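Local coordinates for protein ATP:cob(I)alamin adenosyltransferase (Salmonella enterica subsp. enterica serovar Livingstone, PDB 5CX7) that is the heme-binding C-terminal domain, of unknown function itself, of an enzyme that probably converts cob(I)alamin to adenosylcobalamin, the cofactor of propanediol dehydratase, at residues V25-A28 with Q29-Q32; T49-M52 with P53-L57. One frame throughout, in Å; residues are numbered along the deposited sequence.

Contact 1 of 2, residues V25-A28 with Q29-Q32; sequences VERA and QQLQ
Gln30 reaches back along helix 14-31 to touch Arg27 with its amide oxygen OE1. Gln30 CB rests 3.4 Å from Arg27 O. With CG anti to its own carbonyl carbon (chi1 -73°), the chain runs back over the preceding turn, so Gln30 CG lies 3.5 Å from Glu26 O. Gln30 CD passes Glu26 O at 3.9 Å. At the end, Gln30 OE1 accepts a hydrogen bond of 3.0 Å from Arg27 NH1, and it also lies 3.3 Å from Arg27 CD. The oxygen sits at the edge of the guanidinium, close to its plane, while the amide plane is turned 73° away. Over one guanidinium face lies Leu31 CD2, 3.6 Å from Arg27 NH2; that nitrogen also forms a salt bridge with Asp132 of helix 127-139. A water nearby donates to Glu26 O, the oxygen that Gln30 CG passes, and to Gln29 OE1; Glu26 and Gln29 probably belong to a magnesium site, and Glu26 OE2 is paired with Arg22. Main-chain bonds from Gln29, Gln30 and Leu31 to the residues four earlier carry the alpha helix to its end, where Gln32, with phi +57°, closes it in a Schellman motif.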
loop_
_atom_site.group_PDB
_atom_site.type_symbol
_atom_site.label_atom_id
_atom_site.label_comp_id
_atom_site.label_asym_id
_atom_site.label_seq_id
_atom_site.Cartn_x
_atom_site.Cartn_y
_atom_site.Cartn_z
ATOM N N VAL E 25 -14.690 -24.294 -15.708
ATOM C CA VAL E 25 -14.928 -23.561 -16.954
ATOM C C VAL E 25 -16.113 -24.149 -17.735
ATOM O O VAL E 25 -16.976 -23.412 -18.244
ATOM C CB VAL E 25 -13.664 -23.560 -17.818
ATOM C CG1 VAL E 25 -13.913 -23.086 -19.256
ATOM C CG2 VAL E 25 -12.585 -22.683 -17.201
ATOM N N GLU E 26 -16.169 -25.486 -17.837
ATOM C CA GLU E 26 -17.313 -26.154 -18.499
ATOM C C GLU E 26 -18.662 -25.760 -17.856
ATOM O O GLU E 26 -19.631 -25.466 -18.555
ATOM C CB GLU E 26 -17.125 -27.682 -18.528
ATOM C CG GLU E 26 -16.062 -28.052 -19.572
ATOM C CD GLU E 26 -15.717 -29.542 -19.603
ATOM O OE1 GLU E 26 -16.284 -30.320 -18.779
ATOM O OE2 GLU E 26 -14.856 -29.927 -20.427
ATOM N N ARG E 27 -18.735 -25.801 -16.540
ATOM C CA ARG E 27 -19.939 -25.427 -15.848
ATOM C C ARG E 27 -20.304 -23.944 -16.063
ATOM O O ARG E 27 -21.488 -23.613 -16.288
ATOM C CB ARG E 27 -19.831 -25.731 -14.329
ATOM C CG ARG E 27 -21.079 -25.449 -13.527
ATOM C CD ARG E 27 -22.290 -26.187 -14.163
ATOM N NE ARG E 27 -23.470 -25.953 -13.367
ATOM C CZ ARG E 27 -24.730 -26.126 -13.792
ATOM N NH1 ARG E 27 -24.984 -26.560 -15.025
ATOM N NH2 ARG E 27 -25.773 -25.818 -12.975
ATOM N N ALA E 28 -19.285 -23.049 -15.989
ATOM C CA ALA E 28 -19.542 -21.650 -16.290
ATOM C C ALA E 28 -20.079 -21.449 -17.732
ATOM O O ALA E 28 -21.025 -20.655 -17.965
ATOM C CB ALA E 28 -18.258 -20.842 -16.086
ATOM N N GLN E 29 -19.512 -22.160 -18.698
ATOM C CA GLN E 29 -20.059 -22.180 -20.071
ATOM C C GLN E 29 -21.547 -22.631 -20.119
ATOM O O GLN E 29 -22.340 -22.007 -20.807
ATOM C CB GLN E 29 -19.225 -23.069 -20.990
ATOM C CG GLN E 29 -17.890 -22.462 -21.308
ATOM C CD GLN E 29 -16.938 -23.413 -22.007
ATOM O OE1 GLN E 29 -17.113 -24.617 -21.982
ATOM N NE2 GLN E 29 -15.947 -22.868 -22.630
ATOM N N GLN E 30 -21.912 -23.668 -19.354
ATOM C CA GLN E 30 -23.285 -24.117 -19.316
ATOM C C GLN E 30 -24.195 -23.039 -18.777
ATOM O O GLN E 30 -25.329 -22.899 -19.227
ATOM C CB GLN E 30 -23.454 -25.371 -18.438
ATOM C CG GLN E 30 -22.890 -26.628 -19.078
ATOM C CD GLN E 30 -22.730 -27.823 -18.129
ATOM O OE1 GLN E 30 -23.084 -27.793 -16.955
ATOM N NE2 GLN E 30 -21.957 -28.789 -18.599
ATOM N N LEU E 31 -23.699 -22.310 -17.757
ATOM C CA LEU E 31 -24.482 -21.258 -17.166
ATOM C C LEU E 31 -24.461 -19.992 -17.990
ATOM O O LEU E 31 -25.147 -19.061 -17.607
ATOM C CB LEU E 31 -24.023 -20.999 -15.724
ATOM C CG LEU E 31 -24.197 -22.160 -14.753
ATOM C CD1 LEU E 31 -23.724 -21.793 -13.369
ATOM C CD2 LEU E 31 -25.657 -22.628 -14.682
ATOM N N GLN E 32 -23.615 -19.952 -19.007
ATOM C CA GLN E 32 -23.368 -18.769 -19.833
ATOM C C GLN E 32 -22.891 -17.529 -19.013
ATOM O O GLN E 32 -23.402 -16.427 -19.198
ATOM C CB GLN E 32 -24.613 -18.407 -20.628
ATOM C CG GLN E 32 -24.966 -19.529 -21.595
ATOM C CD GLN E 32 -26.063 -19.137 -22.578
ATOM O OE1 GLN E 32 -25.742 -18.879 -23.694
ATOM N NE2 GLN E 32 -27.327 -19.155 -22.194
HETATM O O HOH W 1 -19.720 -26.478 -21.416
#

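Contact 2 of 2, residues T49-M52 with P53-L57; sequences TWRM and PDALL. With HEM (protoporphyrin IX containing Fe), chain B.
Arg51 stretches out from the end of strand 46-51 and lays its guanidinium beside the backbone of Ala55. The chain is extended from CG to NE, and then chi4 of -89° stands the guanidinium roughly square to it. Ala55 N therefore comes over one face, while Arg51 NH2 donates a hydrogen bond to Ala55 O at 2.8 Å. This nitrogen lies in the carbonyl plane, on a lone pair, but the oxygen is 22° out of the guanidinium plane. Two waters occupy the edge, in plane: one accepts a hydrogen bond from Arg51 NE (2.7 Å to the water oxygen) and donates to Leu56 O, the other accepts from Arg51 NH1 at 2.9 Å and from Asp54 N at 3.0 Å. Arg51 thus grips the chain after the strand both directly and through water; NH1 also has a long, weak ion pair with Asp41 of a second subunit.

What it grips is a type II beta turn from Met52 to Ala55, closed by Ala55 N to Met52 O at 3.1 Å, with Asp54 taking positive phi at its third position. Ala55 CB points back toward the strand and meets Met52 O at 3.4 Å. Met52 CB packs against Pro53 CD, while the rest of its side chain leads away to helix 14-31.

Trp50 leaves the strand on the side opposite to Arg51. Its ring is directed to the heme, whose methyl CMC sits over the centre of one face, a CH-pi arrangement, with vinyl carbon CBB 3.4 Å from Trp50 CE3. The backbone of Trp50 hydrogen-bonds to Val37 of the adjoining strand, and Thr49 and Trp50 pair with an antiparallel strand of the second subunit, carrying the sheet across the interface.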
loop_
_atom_site.group_PDB
_atom_site.type_symbol
_atom_site.label_atom_id
_atom_site.label_comp_id
_atom_site.label_asym_id
_atom_site.label_seq_id
_atom_site.Cartn_x
_atom_site.Cartn_y
_atom_site.Cartn_z
ATOM N N THR E 49 -4.654 -20.010 -12.173
ATOM C CA THR E 49 -5.648 -19.027 -12.438
ATOM C C THR E 49 -6.059 -19.195 -13.885
ATOM O O THR E 49 -5.222 -19.323 -14.749
ATOM C CB THR E 49 -5.117 -17.558 -12.221
ATOM O OG1 THR E 49 -4.734 -17.427 -10.866
ATOM C CG2 THR E 49 -6.234 -16.527 -12.452
ATOM N N TRP E 50 -7.338 -19.031 -14.152
ATOM C CA TRP E 50 -7.871 -19.008 -15.515
ATOM C C TRP E 50 -9.006 -18.053 -15.642
ATOM O O TRP E 50 -9.968 -18.086 -14.905
ATOM C CB TRP E 50 -8.391 -20.430 -15.892
ATOM C CG TRP E 50 -8.781 -20.498 -17.319
ATOM C CD1 TRP E 50 -9.950 -20.066 -17.871
ATOM C CD2 TRP E 50 -7.960 -20.904 -18.404
ATOM N NE1 TRP E 50 -9.935 -20.256 -19.235
ATOM C CE2 TRP E 50 -8.721 -20.763 -19.587
ATOM C CE3 TRP E 50 -6.667 -21.424 -18.495
ATOM C CZ2 TRP E 50 -8.231 -21.116 -20.833
ATOM C CZ3 TRP E 50 -6.188 -21.806 -19.763
ATOM C CH2 TRP E 50 -6.939 -21.617 -20.890
ATOM N N ARG E 51 -8.888 -17.097 -16.572
ATOM C CA ARG E 51 -9.909 -16.111 -16.787
ATOM C C ARG E 51 -10.608 -16.341 -18.089
ATOM O O ARG E 51 -9.978 -16.323 -19.138
ATOM C CB ARG E 51 -9.338 -14.685 -16.840
ATOM C CG ARG E 51 -10.355 -13.609 -17.193
ATOM C CD ARG E 51 -9.779 -12.171 -17.108
ATOM N NE ARG E 51 -10.850 -11.196 -17.356
ATOM C CZ ARG E 51 -11.228 -10.698 -18.531
ATOM N NH1 ARG E 51 -10.598 -11.001 -19.664
ATOM N NH2 ARG E 51 -12.243 -9.822 -18.573
ATOM N N MET E 52 -11.896 -16.446 -18.025
ATOM C CA MET E 52 -12.735 -16.585 -19.238
ATOM C C MET E 52 -12.972 -15.225 -19.861
ATOM O O MET E 52 -13.039 -14.194 -19.141
ATOM C CB MET E 52 -14.053 -17.251 -18.919
ATOM C CG MET E 52 -13.918 -18.643 -18.385
ATOM S SD MET E 52 -15.434 -19.358 -17.774
ATOM C CE MET E 52 -16.407 -19.391 -19.311
ATOM N N PRO E 53 -13.059 -15.189 -21.203
ATOM C CA PRO E 53 -13.263 -13.892 -21.852
ATOM C C PRO E 53 -14.485 -13.148 -21.313
ATOM O O PRO E 53 -15.501 -13.749 -21.023
ATOM C CB PRO E 53 -13.441 -14.253 -23.351
ATOM C CG PRO E 53 -12.837 -15.583 -23.503
ATOM C CD PRO E 53 -13.003 -16.311 -22.179
ATOM N N ASP E 54 -14.331 -11.832 -21.134
ATOM C CA ASP E 54 -15.374 -10.939 -20.644
ATOM C C ASP E 54 -15.803 -11.146 -19.196
ATOM O O ASP E 54 -16.776 -10.522 -18.769
ATOM C CB ASP E 54 -16.627 -10.956 -21.530
ATOM C CG ASP E 54 -16.341 -10.578 -22.957
ATOM O OD1 ASP E 54 -15.634 -9.588 -23.178
ATOM O OD2 ASP E 54 -16.852 -11.284 -23.862
ATOM N N ALA E 55 -15.066 -11.919 -18.410
ATOM C CA ALA E 55 -15.355 -11.967 -16.979
ATOM C C ALA E 55 -15.250 -10.560 -16.365
ATOM O O ALA E 55 -14.391 -9.745 -16.736
ATOM C CB ALA E 55 -14.412 -12.908 -16.251
ATOM N N LEU E 56 -16.085 -10.302 -15.379
ATOM C CA LEU E 56 -16.046 -8.990 -14.686
ATOM C C LEU E 56 -14.630 -8.723 -14.262
ATOM O O LEU E 56 -13.985 -9.613 -13.672
ATOM C CB LEU E 56 -16.897 -9.004 -13.440
ATOM C CG LEU E 56 -18.406 -9.118 -13.583
ATOM C CD1 LEU E 56 -19.080 -9.149 -12.198
ATOM C CD2 LEU E 56 -18.998 -8.004 -14.408
ATOM N N LEU E 57 -14.159 -7.486 -14.448
ATOM C CA LEU E 57 -12.795 -7.174 -13.982
ATOM C C LEU E 57 -12.548 -7.408 -12.516
ATOM O O LEU E 57 -11.469 -7.908 -12.157
ATOM C CB LEU E 57 -12.357 -5.741 -14.304
ATOM C CG LEU E 57 -12.267 -5.224 -15.731
ATOM C CD1 LEU E 57 -11.751 -3.796 -15.699
ATOM C CD2 LEU E 57 -11.316 -6.102 -16.526
HETATM C CHA HEM B . -5.389 -31.784 -22.102
HETATM C CHB HEM B . -2.397 -28.830 -19.648
HETATM C CHC HEM B . -6.249 -26.003 -18.915
HETATM C CHD HEM B . -9.035 -28.747 -21.714
HETATM C C1A HEM B . -4.319 -31.237 -21.470
HETATM C C2A HEM B . -3.082 -31.884 -21.334
HETATM C C3A HEM B . -2.246 -31.054 -20.638
HETATM C C4A HEM B . -2.927 -29.873 -20.354
HETATM C CMA HEM B . -0.812 -31.341 -20.226
HETATM C CAA HEM B . -2.717 -33.282 -21.817
HETATM C CBA HEM B . -2.869 -34.205 -20.580
HETATM C CGA HEM B . -3.358 -35.596 -20.899
HETATM O O1A HEM B . -2.524 -36.541 -20.915
HETATM O O2A HEM B . -4.583 -35.790 -21.120
HETATM C C1B HEM B . -3.186 -27.773 -19.242
HETATM C C2B HEM B . -2.722 -26.726 -18.445
HETATM C C3B HEM B . -3.799 -25.919 -18.230
HETATM C C4B HEM B . -4.965 -26.530 -18.913
HETATM C CMB HEM B . -1.271 -26.599 -17.963
HETATM C CAB HEM B . -3.699 -24.671 -17.448
HETATM C CBB HEM B . -4.637 -23.789 -17.196
HETATM C C1C HEM B . -7.355 -26.495 -19.586
HETATM C C2C HEM B . -8.647 -25.888 -19.571
HETATM C C3C HEM B . -9.446 -26.695 -20.400
HETATM C C4C HEM B . -8.604 -27.761 -20.872
HETATM C CMC HEM B . -9.068 -24.619 -18.811
HETATM C CAC HEM B . -10.889 -26.604 -20.803
HETATM C CBC HEM B . -11.745 -25.674 -20.457
HETATM C C1D HEM B . -8.201 -29.797 -22.025
HETATM C C2D HEM B . -8.764 -30.860 -22.862
HETATM C C3D HEM B . -7.762 -31.758 -22.976
HETATM C C4D HEM B . -6.607 -31.186 -22.226
HETATM C CMD HEM B . -10.165 -30.897 -23.451
HETATM C CAD HEM B . -7.817 -33.060 -23.782
HETATM C CBD HEM B . -8.776 -34.119 -23.231
HETATM C CGD HEM B . -8.067 -35.319 -22.642
HETATM O O1D HEM B . -8.401 -36.500 -22.990
HETATM O O2D HEM B . -7.174 -35.131 -21.776
HETATM N NA HEM B . -4.214 -29.999 -20.830
HETATM N NB HEM B . -4.485 -27.615 -19.490
HETATM N NC HEM B . -7.367 -27.649 -20.325
HETATM N ND HEM B . -6.909 -30.030 -21.654
HETATM FE FE HEM B . -5.724 -28.894 -20.593
HETATM O O HOH W 2 -11.589 -10.500 -14.806
HETATM O O HOH W 3 -11.982 -10.323 -22.155
#

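The two contacts have centres 12 Å apart and meet where the end of helix 14-31 lies against the strand and turn of 49-57. Ala28 CB touches Met52 SD at 3.6 Å, and Gln29 CG lies 4.0 Å from Met52 CE, so the methionine that starts the turn of contact 2 packs on the last turns of the helix in contact 1. Nearer the heme, Val25 CG2 approaches Trp50 CD1 at 3.8 Å; both residues line the heme pocket, one from each contact. His18, probably an axial ligand of the heme iron, lies earlier on the same helix, its side chain about 8 Å from that of Glu26.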